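Local coordinates for protein cyclic UMP-AMP synthase (Rhodothermus marinus SG0.5JP17-172, PDB 6E0K) that makes the second messenger 3',3'-cUAMP from UTP and ATP, using magnesium, as the signalling synthase of a CBASS antiphage defence system, at residues A[35-39]-A[88-92]; A[131-137]-A[149-155]; A[185-189]-A[227-231]. One frame throughout, in Å; residues are numbered along the deposited sequence.

Interaction 1: residues A[35-39]-A[88-92]; sequences KWPKG and SDYTW
K38 lays the root of its side chain over one face of the Y90 ring, displaced toward the rim. K38 CB stands 3.6 Å from the ring centroid and 18° off the ring normal, which meets the geometry of a CH-pi contact. The next methylene follows, with K38 CG 3.5 Å from Y90 CD1. P37 adds an apolar touch near the hydroxyl end, its CG lying 3.9 Å from Y90 CE1 in an oblique approach. The Y90 hydroxyl in turn comes to the edge of the W36 indole, near its plane.

Beyond CG the lysine turns off the ring, because its chain bends at chi2 (-77°). The ammonium reaches back to its own segment, where K38 NZ makes a weak hydrogen bond of 3.4 Å to P37 O. D89 OD1 touches the lysine at its CE methylene, but the charged atoms do not meet, K38 NZ being 5.4 Å from D89 OD1.

Two surface loops of the nucleotidyltransferase domain meet here: residues 35-39 lead from helix 18-32 to strand 42-45, and residues 88-92 run into helix 92-107. The anti placement of the Y90 ring relative to its own backbone N (chi1 -173°) directs it at residues 35-39.

A water bridges the two loops. It accepts from K38 N at 3.0 Å, donates to G39 O at 2.8 Å, and donates weakly to Y90 OH. The tyrosine hydroxyl is also hydrogen-bonded to D98 of helix 92-107, while W36 NE1 is bonded to L31 O. Within the second loop, S88 OG donates to Y90 O over 2.7 Å, and T91 serves as N-cap of helix 92-107, its OG1 bonded to D94 N.

Interaction 2: residues A[131-137]-A[149-155]; sequences VVCIQYR and YIEGMTF
I134 and T154 form a hydrogen-bonded antiparallel pair in the beta hairpin of strands 127-138 and 150-157, part of the mixed sheet of the nucleotidyltransferase fold, whose strand 127-138 also carries the magnesium ligand D129. I134 N donates to T154 O at 3.0 Å, and T154 N returns a bond of 2.8 Å to I134 O. Y136 and G152 pair likewise, G152 N donating to Y136 O, but Y136 N approaches G152 O (2.9 Å) from 61° out of the carbonyl plane. Between and beyond these rungs come the non-hydrogen-bonded pairs Q135-M153 and R137-E151.

Apolar contacts gather nearer the start of residues 131-137. V131 CG1 packs 3.7 Å from F155 CD1 and also touches M153 CE, while C133 SG sits 3.5 Å from M153 CB.

Stacking dominates at the far end. The guanidinium of R137 and the ring of Y149 lie 1° from parallel with centres 4.5 Å apart, the stack displaced toward the hydroxyl: Y149 OH is over the centre of the guanidinium, and R137 CD rests over the middle of the ring in a CH-pi contact. Y149 presents this face with CG placed between its backbone N and carbonyl carbon (chi1 60°). Q135 and E151 stack too, amide on carboxylate.

Polar bonds orient the Q135 amide and the R137 guanidinium. R137 NE points straight at Q135 OE1, 2.8 Å away in the guanidinium plane, and Q135 NE2 is held by N68. E151 OE2 forms a salt bridge with K169. A water donates to Q135 OE1 and gives its other hydrogen to E151 OE1 at 2.9 Å.

Interaction 3: residues A[185-189]-A[227-231]; sequences WYKPT and FGGTF
W185 offers its indole face to the backbone of G228 and its indole edge to F231. G228 CA stands 3.5 Å from the centroid of the five-membered ring, a CH-pi contact; G229 N lies over the same face. At the benzo end, W185 CZ3 points over the centre of the F231 ring in a tilted edge-to-face pair, with centroids 4.7 Å apart and planes at 52°. P188 meets F231 at the ring edge, its CB 3.9 Å from F231 CE1.

These contacts tie the start of helix 186-202 to the loop entering helix 231-244, whose N-cap is T230, with OG1 bonded to D233 N.

F227 packs against Y186 and T189. Y186 lies alongside it, pointing the same way, its edge to the F227 face in a T-shaped pair (planes at 86°, Y186 CD1 3.8 Å from F227 CE2). T189 meets the F227 ring at its edge, where T189 CG2, anti to the backbone N, comes 3.6 Å from F227 CE2. T189 OG1, beside that N (chi1 -64°), turns to W185 O, donating over 2.7 Å, while T189 N reaches that oxygen from the opposite face of the carbonyl plane. The Y186 hydroxyl is hydrogen-bonded to Q253.

How the interactions relate
Interactions 1 and 2 adjoin, with centres 15 Å apart. W92, at the end of 88-92, joins them: its NE1 lies 3.0 Å from V132 O, a probable hydrogen bond, and the indole packs on F155. Interaction 2 is the nearer to the nucleotide site, the side chains of V131 and F155 coming within about 4 Å of those of T118 and N166 respectively, both UTP-binding; the side chain of W36 in interaction 1 is about 9 Å from that of L119. Interaction 3 lies across the chain's centre, its own centre 32 Å from that of interaction 2 and 45 Å from that of interaction 1, yet its Y186 side chain is about 9 Å from that of ATP-binding K194.

Interaction 1: residues A[35-39]-A[88-92]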
ATOM      1  N   LYS A  35     -12.285 -11.439  24.290  1.00 20.99           N
ATOM      2  CA  LYS A  35     -12.382 -10.497  25.401  1.00 24.88           C
ATOM      3  C   LYS A  35     -11.063  -9.739  25.495  1.00 26.62           C
ATOM      4  O   LYS A  35     -10.027 -10.316  25.844  1.00 27.78           O
ATOM      5  CB  LYS A  35     -12.710 -11.217  26.709  1.00 26.80           C
ATOM      6  CG  LYS A  35     -12.897 -10.268  27.885  1.00 33.57           C
ATOM      7  CD  LYS A  35     -13.206 -11.011  29.176  1.00 42.82           C
ATOM      8  CE  LYS A  35     -13.357 -10.046  30.352  1.00 50.17           C
ATOM      9  NZ  LYS A  35     -14.508  -9.105  30.176  1.00 49.73           N
ATOM     10  N   TRP A  36     -11.104  -8.447  25.190  1.00 20.94           N
ATOM     11  CA  TRP A  36      -9.887  -7.651  25.079  1.00 20.30           C
ATOM     12  C   TRP A  36      -9.530  -7.040  26.425  1.00 24.74           C
ATOM     13  O   TRP A  36     -10.358  -6.330  27.010  1.00 26.45           O
ATOM     14  CB  TRP A  36     -10.062  -6.579  24.027  1.00 18.79           C
ATOM     15  CG  TRP A  36     -10.240  -7.232  22.704  1.00 15.55           C
ATOM     16  CD1 TRP A  36     -11.415  -7.525  22.088  1.00 16.91           C
ATOM     17  CD2 TRP A  36      -9.206  -7.768  21.880  1.00 14.94           C
ATOM     18  NE1 TRP A  36     -11.178  -8.179  20.899  1.00 17.96           N
ATOM     19  CE2 TRP A  36      -9.823  -8.333  20.746  1.00 16.03           C
ATOM     20  CE3 TRP A  36      -7.807  -7.789  21.970  1.00 17.92           C
ATOM     21  CZ2 TRP A  36      -9.096  -8.929  19.722  1.00 16.35           C
ATOM     22  CZ3 TRP A  36      -7.088  -8.374  20.957  1.00 16.57           C
ATOM     23  CH2 TRP A  36      -7.732  -8.943  19.842  1.00 18.12           C
ATOM     24  N   PRO A  37      -8.340  -7.281  26.945  1.00 24.73           N
ATOM     25  CA  PRO A  37      -8.040  -6.799  28.298  1.00 22.94           C
ATOM     26  C   PRO A  37      -7.733  -5.310  28.362  1.00 26.12           C
ATOM     27  O   PRO A  37      -7.897  -4.693  29.419  1.00 30.90           O
ATOM     28  CB  PRO A  37      -6.825  -7.643  28.703  1.00 28.90           C
ATOM     29  CG  PRO A  37      -6.150  -7.968  27.427  1.00 26.79           C
ATOM     30  CD  PRO A  37      -7.256  -8.120  26.402  1.00 23.87           C
ATOM     31  N   LYS A  38      -7.286  -4.715  27.260  1.00 23.54           N
ATOM     32  CA  LYS A  38      -6.773  -3.348  27.319  1.00 23.55           C
ATOM     33  C   LYS A  38      -7.166  -2.570  26.078  1.00 24.64           C
ATOM     34  O   LYS A  38      -6.393  -1.762  25.556  1.00 34.61           O
ATOM     35  CB  LYS A  38      -5.252  -3.339  27.499  1.00 28.00           C
ATOM     36  CG  LYS A  38      -4.742  -4.080  28.734  1.00 38.65           C
ATOM     37  CD  LYS A  38      -4.948  -3.281  30.013  1.00 42.32           C
ATOM     38  CE  LYS A  38      -4.465  -4.061  31.232  1.00 51.84           C
ATOM     39  NZ  LYS A  38      -5.223  -5.327  31.422  1.00 49.04           N
ATOM     40  N   GLY A  39      -8.370  -2.791  25.587  1.00 20.94           N
ATOM     41  CA  GLY A  39      -8.768  -2.043  24.414  1.00 23.41           C
ATOM     42  C   GLY A  39      -9.017  -2.982  23.251  1.00 18.88           C
ATOM     43  O   GLY A  39      -8.238  -3.907  22.982  1.00 17.31           O
ATOM     44  N   SER A  88       2.023   2.738  29.045  1.00 16.81           N
ATOM     45  CA  SER A  88       1.128   1.594  28.935  1.00 18.21           C
ATOM     46  C   SER A  88       1.826   0.357  29.463  1.00 19.35           C
ATOM     47  O   SER A  88       2.948   0.054  29.047  1.00 24.08           O
ATOM     48  CB  SER A  88       0.730   1.354  27.482  1.00 18.89           C
ATOM     49  OG  SER A  88       0.061   0.099  27.344  1.00 20.31           O
ATOM     50  N   ASP A  89       1.159  -0.374  30.355  1.00 17.70           N
ATOM     51  CA  ASP A  89       1.734  -1.639  30.785  1.00 16.86           C
ATOM     52  C   ASP A  89       1.421  -2.764  29.813  1.00 18.25           C
ATOM     53  O   ASP A  89       1.995  -3.847  29.937  1.00 20.94           O
ATOM     54  CB  ASP A  89       1.255  -1.996  32.194  1.00 24.42           C
ATOM     55  CG  ASP A  89      -0.252  -2.159  32.291  1.00 31.96           C
ATOM     56  OD1 ASP A  89      -0.960  -2.041  31.269  1.00 40.47           O
ATOM     57  OD2 ASP A  89      -0.734  -2.404  33.418  1.00 43.25           O
ATOM     58  N   TYR A  90       0.561  -2.501  28.835  1.00 14.42           N
ATOM     59  CA  TYR A  90       0.181  -3.452  27.806  1.00 14.90           C
ATOM     60  C   TYR A  90       1.038  -3.162  26.583  1.00 13.87           C
ATOM     61  O   TYR A  90       1.008  -2.045  26.047  1.00 16.65           O
ATOM     62  CB  TYR A  90      -1.305  -3.282  27.505  1.00 14.79           C
ATOM     63  CG  TYR A  90      -1.964  -4.280  26.585  1.00 15.46           C
ATOM     64  CD1 TYR A  90      -2.133  -5.601  26.957  1.00 13.93           C
ATOM     65  CD2 TYR A  90      -2.489  -3.861  25.369  1.00 19.32           C
ATOM     66  CE1 TYR A  90      -2.805  -6.492  26.126  1.00 16.43           C
ATOM     67  CE2 TYR A  90      -3.143  -4.735  24.536  1.00 19.40           C
ATOM     68  CZ  TYR A  90      -3.295  -6.039  24.913  1.00 15.75           C
ATOM     69  OH  TYR A  90      -3.969  -6.918  24.086  1.00 17.37           O
ATOM     70  N   THR A  91       1.820  -4.144  26.166  1.00 13.13           N
ATOM     71  CA  THR A  91       2.825  -3.930  25.133  1.00 12.87           C
ATOM     72  C   THR A  91       2.336  -4.412  23.773  1.00 15.46           C
ATOM     73  O   THR A  91       1.349  -5.133  23.659  1.00 14.37           O
ATOM     74  CB  THR A  91       4.112  -4.674  25.472  1.00 13.82           C
ATOM     75  OG1 THR A  91       3.846  -6.078  25.466  1.00 14.76           O
ATOM     76  CG2 THR A  91       4.633  -4.271  26.854  1.00 14.30           C
ATOM     77  N   TRP A  92       3.086  -4.034  22.730  1.00 13.58           N
ATOM     78  CA  TRP A  92       2.808  -4.598  21.414  1.00 14.01           C
ATOM     79  C   TRP A  92       2.903  -6.118  21.456  1.00 13.17           C
ATOM     80  O   TRP A  92       2.081  -6.823  20.854  1.00 14.65           O
ATOM     81  CB  TRP A  92       3.773  -4.007  20.374  1.00 15.91           C
ATOM     82  CG  TRP A  92       3.644  -4.622  19.026  1.00 14.04           C
ATOM     83  CD1 TRP A  92       2.822  -4.211  18.007  1.00 13.97           C
ATOM     84  CD2 TRP A  92       4.328  -5.780  18.545  1.00 15.65           C
ATOM     85  NE1 TRP A  92       2.967  -5.037  16.924  1.00 13.51           N
ATOM     86  CE2 TRP A  92       3.880  -6.013  17.227  1.00 16.59           C
ATOM     87  CE3 TRP A  92       5.277  -6.644  19.101  1.00 18.35           C
ATOM     88  CZ2 TRP A  92       4.352  -7.070  16.456  1.00 19.45           C
ATOM     89  CZ3 TRP A  92       5.739  -7.697  18.330  1.00 20.22           C
ATOM     90  CH2 TRP A  92       5.280  -7.899  17.025  1.00 21.63           C
TER
HETATM   91  O   HOH W   1      -6.561  -5.530  24.467  1.00 18.81           O

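Interaction 2: residues A[131-137]-A[149-155]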
ATOM      1  N   VAL A 131      -1.495  -7.430   9.576  1.00 11.83           N
ATOM      2  CA  VAL A 131      -0.480  -6.634  10.262  1.00 10.95           C
ATOM      3  C   VAL A 131      -1.031  -6.244  11.629  1.00 14.07           C
ATOM      4  O   VAL A 131      -2.040  -5.537  11.726  1.00 15.66           O
ATOM      5  CB  VAL A 131      -0.099  -5.392   9.448  1.00 12.67           C
ATOM      6  CG1 VAL A 131       0.838  -4.509  10.270  1.00 18.00           C
ATOM      7  CG2 VAL A 131       0.577  -5.787   8.150  1.00 20.85           C
ATOM      8  N   VAL A 132      -0.384  -6.732  12.683  1.00 13.45           N
ATOM      9  CA  VAL A 132      -0.764  -6.419  14.054  1.00 11.32           C
ATOM     10  C   VAL A 132       0.069  -5.227  14.493  1.00 11.95           C
ATOM     11  O   VAL A 132       1.303  -5.285  14.470  1.00 15.04           O
ATOM     12  CB  VAL A 132      -0.534  -7.622  14.978  1.00 16.84           C
ATOM     13  CG1 VAL A 132      -0.844  -7.239  16.409  1.00 22.29           C
ATOM     14  CG2 VAL A 132      -1.390  -8.798  14.534  1.00 17.52           C
ATOM     15  N   CYS A 133      -0.588  -4.130  14.871  1.00 11.09           N
ATOM     16  CA  CYS A 133       0.157  -2.894  15.097  1.00 12.23           C
ATOM     17  C   CYS A 133      -0.510  -2.064  16.183  1.00 13.83           C
ATOM     18  O   CYS A 133      -1.645  -2.313  16.574  1.00 12.07           O
ATOM     19  CB  CYS A 133       0.278  -2.080  13.810  1.00 11.86           C
ATOM     20  SG  CYS A 133      -1.300  -1.638  13.043  1.00 13.14           S
ATOM     21  N   ILE A 134       0.227  -1.067  16.675  1.00 12.89           N
ATOM     22  CA  ILE A 134      -0.290  -0.103  17.635  1.00 10.48           C
ATOM     23  C   ILE A 134      -0.223   1.279  16.997  1.00 13.56           C
ATOM     24  O   ILE A 134       0.668   1.571  16.191  1.00 13.61           O
ATOM     25  CB  ILE A 134       0.502  -0.152  18.961  1.00 14.02           C
ATOM     26  CG1 ILE A 134       0.293  -1.499  19.655  1.00 20.51           C
ATOM     27  CG2 ILE A 134       0.080   0.978  19.886  1.00 15.40           C
ATOM     28  CD1 ILE A 134       1.003  -1.586  20.976  1.00 22.75           C
ATOM     29  N   GLN A 135      -1.196   2.117  17.325  1.00 11.92           N
ATOM     30  CA  GLN A 135      -1.203   3.492  16.843  1.00 12.02           C
ATOM     31  C   GLN A 135       0.145   4.149  17.127  1.00 14.39           C
ATOM     32  O   GLN A 135       0.716   3.967  18.198  1.00 13.63           O
ATOM     33  CB  GLN A 135      -2.323   4.265  17.540  1.00 15.24           C
ATOM     34  CG  GLN A 135      -2.487   5.700  17.086  1.00 16.31           C
ATOM     35  CD  GLN A 135      -3.524   6.426  17.924  1.00 23.86           C
ATOM     36  OE1 GLN A 135      -3.219   7.411  18.592  1.00 23.29           O
ATOM     37  NE2 GLN A 135      -4.754   5.920  17.915  1.00 24.61           N
ATOM     38  N   TYR A 136       0.665   4.873  16.141  1.00 13.54           N
ATOM     39  CA  TYR A 136       1.906   5.625  16.277  1.00 13.15           C
ATOM     40  C   TYR A 136       1.592   7.098  16.058  1.00 12.31           C
ATOM     41  O   TYR A 136       0.901   7.447  15.098  1.00 14.79           O
ATOM     42  CB  TYR A 136       2.952   5.156  15.259  1.00 12.58           C
ATOM     43  CG  TYR A 136       4.274   5.873  15.408  1.00 13.27           C
ATOM     44  CD1 TYR A 136       5.218   5.426  16.317  1.00 11.77           C
ATOM     45  CD2 TYR A 136       4.571   7.002  14.649  1.00 16.73           C
ATOM     46  CE1 TYR A 136       6.449   6.079  16.463  1.00 13.63           C
ATOM     47  CE2 TYR A 136       5.776   7.656  14.788  1.00 15.81           C
ATOM     48  CZ  TYR A 136       6.713   7.194  15.693  1.00 14.99           C
ATOM     49  OH  TYR A 136       7.910   7.852  15.813  1.00 16.29           O
ATOM     50  N   ARG A 137       2.067   7.951  16.958  1.00 12.47           N
ATOM     51  CA  ARG A 137       1.877   9.391  16.834  1.00 12.54           C
ATOM     52  C   ARG A 137       3.225  10.047  16.587  1.00 12.57           C
ATOM     53  O   ARG A 137       4.120   9.981  17.439  1.00 12.75           O
ATOM     54  CB  ARG A 137       1.238   9.970  18.099  1.00 13.34           C
ATOM     55  CG  ARG A 137      -0.170   9.451  18.362  1.00 16.20           C
ATOM     56  CD  ARG A 137      -0.796  10.217  19.523  1.00 19.46           C
ATOM     57  NE  ARG A 137      -2.095   9.668  19.905  1.00 20.10           N
ATOM     58  CZ  ARG A 137      -2.854  10.169  20.872  1.00 23.57           C
ATOM     59  NH1 ARG A 137      -2.453  11.234  21.557  1.00 19.86           N
ATOM     60  NH2 ARG A 137      -4.024   9.599  21.155  1.00 29.84           N
ATOM     61  N   TYR A 149      -0.377  16.177  15.883  1.00 18.07           N
ATOM     62  CA  TYR A 149       0.469  15.042  15.552  1.00 15.99           C
ATOM     63  C   TYR A 149      -0.071  14.400  14.288  1.00 17.51           C
ATOM     64  O   TYR A 149      -1.222  14.618  13.901  1.00 19.84           O
ATOM     65  CB  TYR A 149       0.525  14.006  16.686  1.00 15.30           C
ATOM     66  CG  TYR A 149      -0.816  13.405  17.048  1.00 16.89           C
ATOM     67  CD1 TYR A 149      -1.321  12.288  16.376  1.00 18.16           C
ATOM     68  CD2 TYR A 149      -1.566  13.943  18.079  1.00 19.50           C
ATOM     69  CE1 TYR A 149      -2.556  11.734  16.736  1.00 18.99           C
ATOM     70  CE2 TYR A 149      -2.792  13.403  18.437  1.00 21.15           C
ATOM     71  CZ  TYR A 149      -3.278  12.308  17.767  1.00 24.02           C
ATOM     72  OH  TYR A 149      -4.496  11.790  18.150  1.00 25.76           O
ATOM     73  N   ILE A 150       0.769  13.594  13.660  1.00 14.07           N
ATOM     74  CA  ILE A 150       0.395  12.812  12.489  1.00 14.51           C
ATOM     75  C   ILE A 150       0.277  11.361  12.923  1.00 14.19           C
ATOM     76  O   ILE A 150       1.185  10.820  13.567  1.00 15.67           O
ATOM     77  CB  ILE A 150       1.417  12.998  11.358  1.00 14.80           C
ATOM     78  CG1 ILE A 150       1.431  14.464  10.925  1.00 20.37           C
ATOM     79  CG2 ILE A 150       1.073  12.098  10.170  1.00 17.49           C
ATOM     80  CD1 ILE A 150       2.542  14.812   9.982  1.00 25.40           C
ATOM     81  N   GLU A 151      -0.843  10.727  12.578  1.00 14.58           N
ATOM     82  CA  GLU A 151      -1.133   9.384  13.057  1.00 14.60           C
ATOM     83  C   GLU A 151      -0.713   8.353  12.022  1.00 16.32           C
ATOM     84  O   GLU A 151      -1.087   8.457  10.843  1.00 19.08           O
ATOM     85  CB  GLU A 151      -2.617   9.202  13.380  1.00 19.01           C
ATOM     86  CG  GLU A 151      -2.888   7.872  14.072  1.00 30.89           C
ATOM     87  CD  GLU A 151      -4.357   7.507  14.099  1.00 36.79           C
ATOM     88  OE1 GLU A 151      -5.149   8.298  14.646  1.00 43.35           O
ATOM     89  OE2 GLU A 151      -4.713   6.432  13.573  1.00 38.28           O
ATOM     90  N   GLY A 152       0.053   7.365  12.472  1.00 15.86           N
ATOM     91  CA  GLY A 152       0.356   6.165  11.728  1.00 17.11           C
ATOM     92  C   GLY A 152       0.147   4.954  12.615  1.00 14.98           C
ATOM     93  O   GLY A 152      -0.684   4.956  13.522  1.00 14.90           O
ATOM     94  N   MET A 153       0.918   3.909  12.336  1.00 12.95           N
ATOM     95  CA  MET A 153       0.915   2.729  13.184  1.00 10.71           C
ATOM     96  C   MET A 153       2.310   2.134  13.155  1.00 12.16           C
ATOM     97  O   MET A 153       3.134   2.474  12.300  1.00 13.81           O
ATOM     98  CB  MET A 153      -0.147   1.704  12.741  1.00 11.33           C
ATOM     99  CG  MET A 153      -0.114   1.337  11.263  1.00 13.19           C
ATOM    100  SD  MET A 153       1.213   0.178  10.865  1.00 14.54           S
ATOM    101  CE  MET A 153       0.460  -0.763   9.521  1.00 12.68           C
ATOM    102  N   THR A 154       2.576   1.240  14.101  1.00 11.63           N
ATOM    103  CA  THR A 154       3.906   0.664  14.184  1.00 12.63           C
ATOM    104  C   THR A 154       3.831  -0.770  14.689  1.00 12.75           C
ATOM    105  O   THR A 154       2.890  -1.158  15.394  1.00 13.34           O
ATOM    106  CB  THR A 154       4.824   1.518  15.086  1.00 14.78           C
ATOM    107  OG1 THR A 154       6.182   1.065  14.978  1.00 15.16           O
ATOM    108  CG2 THR A 154       4.386   1.437  16.530  1.00 14.95           C
ATOM    109  N   PHE A 155       4.837  -1.556  14.313  1.00 13.42           N
ATOM    110  CA  PHE A 155       4.942  -2.935  14.759  1.00 15.29           C
ATOM    111  C   PHE A 155       6.418  -3.292  14.849  1.00 14.64           C
ATOM    112  O   PHE A 155       7.269  -2.640  14.243  1.00 16.64           O
ATOM    113  CB  PHE A 155       4.197  -3.901  13.819  1.00 15.70           C
ATOM    114  CG  PHE A 155       4.566  -3.748  12.363  1.00 17.94           C
ATOM    115  CD1 PHE A 155       3.911  -2.822  11.565  1.00 15.38           C
ATOM    116  CD2 PHE A 155       5.569  -4.524  11.798  1.00 21.75           C
ATOM    117  CE1 PHE A 155       4.249  -2.666  10.225  1.00 24.16           C
ATOM    118  CE2 PHE A 155       5.903  -4.380  10.462  1.00 23.18           C
ATOM    119  CZ  PHE A 155       5.241  -3.445   9.674  1.00 24.71           C
TER
HETATM  120  O   HOH W   2      -5.358   9.562  17.294  1.00 38.33           O

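Interaction 3: residues A[185-189]-A[227-231]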
ATOM      1  N   TRP A 185     -10.095   9.488 -12.587  1.00 11.94           N
ATOM      2  CA  TRP A 185      -9.170   8.839 -13.503  1.00 11.67           C
ATOM      3  C   TRP A 185      -7.936   8.265 -12.821  1.00 11.49           C
ATOM      4  O   TRP A 185      -7.264   7.413 -13.412  1.00 13.11           O
ATOM      5  CB  TRP A 185      -8.707   9.825 -14.580  1.00 14.65           C
ATOM      6  CG  TRP A 185      -9.690   9.969 -15.710  1.00 13.78           C
ATOM      7  CD1 TRP A 185     -10.787  10.789 -15.750  1.00 17.82           C
ATOM      8  CD2 TRP A 185      -9.676   9.257 -16.949  1.00 13.99           C
ATOM      9  NE1 TRP A 185     -11.444  10.641 -16.951  1.00 17.12           N
ATOM     10  CE2 TRP A 185     -10.781   9.709 -17.705  1.00 16.36           C
ATOM     11  CE3 TRP A 185      -8.828   8.293 -17.501  1.00 14.84           C
ATOM     12  CZ2 TRP A 185     -11.065   9.218 -18.974  1.00 18.39           C
ATOM     13  CZ3 TRP A 185      -9.107   7.814 -18.770  1.00 16.37           C
ATOM     14  CH2 TRP A 185     -10.216   8.278 -19.492  1.00 15.84           C
ATOM     15  N   TYR A 186      -7.608   8.723 -11.610  1.00  9.54           N
ATOM     16  CA  TYR A 186      -6.352   8.306 -10.990  1.00 10.71           C
ATOM     17  C   TYR A 186      -6.309   6.798 -10.742  1.00 10.84           C
ATOM     18  O   TYR A 186      -5.347   6.126 -11.128  1.00 10.61           O
ATOM     19  CB  TYR A 186      -6.136   9.090  -9.689  1.00  9.38           C
ATOM     20  CG  TYR A 186      -4.895   8.697  -8.915  1.00 10.83           C
ATOM     21  CD1 TYR A 186      -3.640   8.701  -9.529  1.00  9.65           C
ATOM     22  CD2 TYR A 186      -4.965   8.345  -7.567  1.00 11.12           C
ATOM     23  CE1 TYR A 186      -2.507   8.352  -8.825  1.00  9.89           C
ATOM     24  CE2 TYR A 186      -3.834   7.988  -6.858  1.00 10.74           C
ATOM     25  CZ  TYR A 186      -2.600   7.998  -7.502  1.00 11.09           C
ATOM     26  OH  TYR A 186      -1.487   7.631  -6.784  1.00 13.30           O
ATOM     27  N   LYS A 187      -7.341   6.239 -10.122  1.00 10.78           N
ATOM     28  CA  LYS A 187      -7.261   4.815  -9.798  1.00 10.48           C
ATOM     29  C   LYS A 187      -7.339   3.938 -11.049  1.00  9.76           C
ATOM     30  O   LYS A 187      -6.570   2.976 -11.155  1.00 10.71           O
ATOM     31  CB  LYS A 187      -8.349   4.428  -8.786  1.00 11.32           C
ATOM     32  CG  LYS A 187      -8.226   5.185  -7.476  1.00 16.26           C
ATOM     33  CD  LYS A 187      -6.866   5.020  -6.845  1.00 17.51           C
ATOM     34  CE  LYS A 187      -6.815   5.719  -5.491  1.00 18.63           C
ATOM     35  NZ  LYS A 187      -7.849   5.188  -4.550  1.00 17.04           N
ATOM     36  N   PRO A 188      -8.226   4.208 -12.021  1.00 10.26           N
ATOM     37  CA  PRO A 188      -8.156   3.428 -13.270  1.00 12.38           C
ATOM     38  C   PRO A 188      -6.803   3.519 -13.942  1.00  9.39           C
ATOM     39  O   PRO A 188      -6.361   2.545 -14.563  1.00 11.01           O
ATOM     40  CB  PRO A 188      -9.262   4.042 -14.146  1.00 11.91           C
ATOM     41  CG  PRO A 188     -10.242   4.630 -13.149  1.00 13.21           C
ATOM     42  CD  PRO A 188      -9.386   5.122 -12.004  1.00 12.50           C
ATOM     43  N   THR A 189      -6.131   4.667 -13.837  1.00  9.69           N
ATOM     44  CA  THR A 189      -4.823   4.802 -14.467  1.00 11.13           C
ATOM     45  C   THR A 189      -3.789   3.933 -13.762  1.00 12.89           C
ATOM     46  O   THR A 189      -2.966   3.285 -14.420  1.00 11.20           O
ATOM     47  CB  THR A 189      -4.398   6.276 -14.480  1.00 11.72           C
ATOM     48  OG1 THR A 189      -5.320   7.011 -15.302  1.00 11.89           O
ATOM     49  CG2 THR A 189      -2.998   6.427 -15.079  1.00 14.52           C
ATOM     50  N   PHE A 227      -4.055  13.140 -15.956  1.00 13.46           N
ATOM     51  CA  PHE A 227      -5.010  12.043 -15.856  1.00 14.65           C
ATOM     52  C   PHE A 227      -6.341  12.495 -16.440  1.00 18.40           C
ATOM     53  O   PHE A 227      -6.986  13.390 -15.882  1.00 21.98           O
ATOM     54  CB  PHE A 227      -5.200  11.624 -14.395  1.00 14.85           C
ATOM     55  CG  PHE A 227      -3.943  11.156 -13.720  1.00 11.83           C
ATOM     56  CD1 PHE A 227      -3.083  12.059 -13.109  1.00 12.99           C
ATOM     57  CD2 PHE A 227      -3.636   9.803 -13.662  1.00 11.08           C
ATOM     58  CE1 PHE A 227      -1.924  11.617 -12.487  1.00 13.25           C
ATOM     59  CE2 PHE A 227      -2.486   9.362 -13.051  1.00 11.33           C
ATOM     60  CZ  PHE A 227      -1.628  10.265 -12.446  1.00 14.06           C
ATOM     61  N   GLY A 228      -6.768  11.884 -17.529  1.00 12.53           N
ATOM     62  CA  GLY A 228      -8.085  12.218 -18.048  1.00 14.10           C
ATOM     63  C   GLY A 228      -8.138  12.144 -19.560  1.00 14.41           C
ATOM     64  O   GLY A 228      -7.155  11.846 -20.230  1.00 18.22           O
ATOM     65  N   GLY A 229      -9.331  12.427 -20.083  1.00 19.39           N
ATOM     66  CA  GLY A 229      -9.548  12.437 -21.519  1.00 18.34           C
ATOM     67  C   GLY A 229      -9.771  11.060 -22.108  1.00 21.79           C
ATOM     68  O   GLY A 229     -10.909  10.638 -22.349  1.00 19.80           O
ATOM     69  N   THR A 230      -8.676  10.360 -22.376  1.00 18.00           N
ATOM     70  CA  THR A 230      -8.712   8.979 -22.822  1.00 17.25           C
ATOM     71  C   THR A 230      -7.578   8.246 -22.136  1.00 13.78           C
ATOM     72  O   THR A 230      -6.650   8.861 -21.604  1.00 15.10           O
ATOM     73  CB  THR A 230      -8.554   8.837 -24.342  1.00 18.39           C
ATOM     74  OG1 THR A 230      -7.252   9.291 -24.737  1.00 19.74           O
ATOM     75  CG2 THR A 230      -9.611   9.634 -25.087  1.00 21.00           C
ATOM     76  N   PHE A 231      -7.625   6.916 -22.184  1.00 14.57           N
ATOM     77  CA  PHE A 231      -6.506   6.177 -21.617  1.00 14.85           C
ATOM     78  C   PHE A 231      -5.247   6.340 -22.456  1.00 15.77           C
ATOM     79  O   PHE A 231      -4.149   6.340 -21.903  1.00 14.37           O
ATOM     80  CB  PHE A 231      -6.884   4.710 -21.420  1.00 14.71           C
ATOM     81  CG  PHE A 231      -7.791   4.502 -20.248  1.00 15.58           C
ATOM     82  CD1 PHE A 231      -7.288   4.590 -18.959  1.00 13.37           C
ATOM     83  CD2 PHE A 231      -9.140   4.269 -20.426  1.00 18.03           C
ATOM     84  CE1 PHE A 231      -8.112   4.426 -17.856  1.00 15.81           C
ATOM     85  CE2 PHE A 231      -9.979   4.113 -19.327  1.00 17.05           C
ATOM     86  CZ  PHE A 231      -9.468   4.185 -18.045  1.00 15.20           C
TER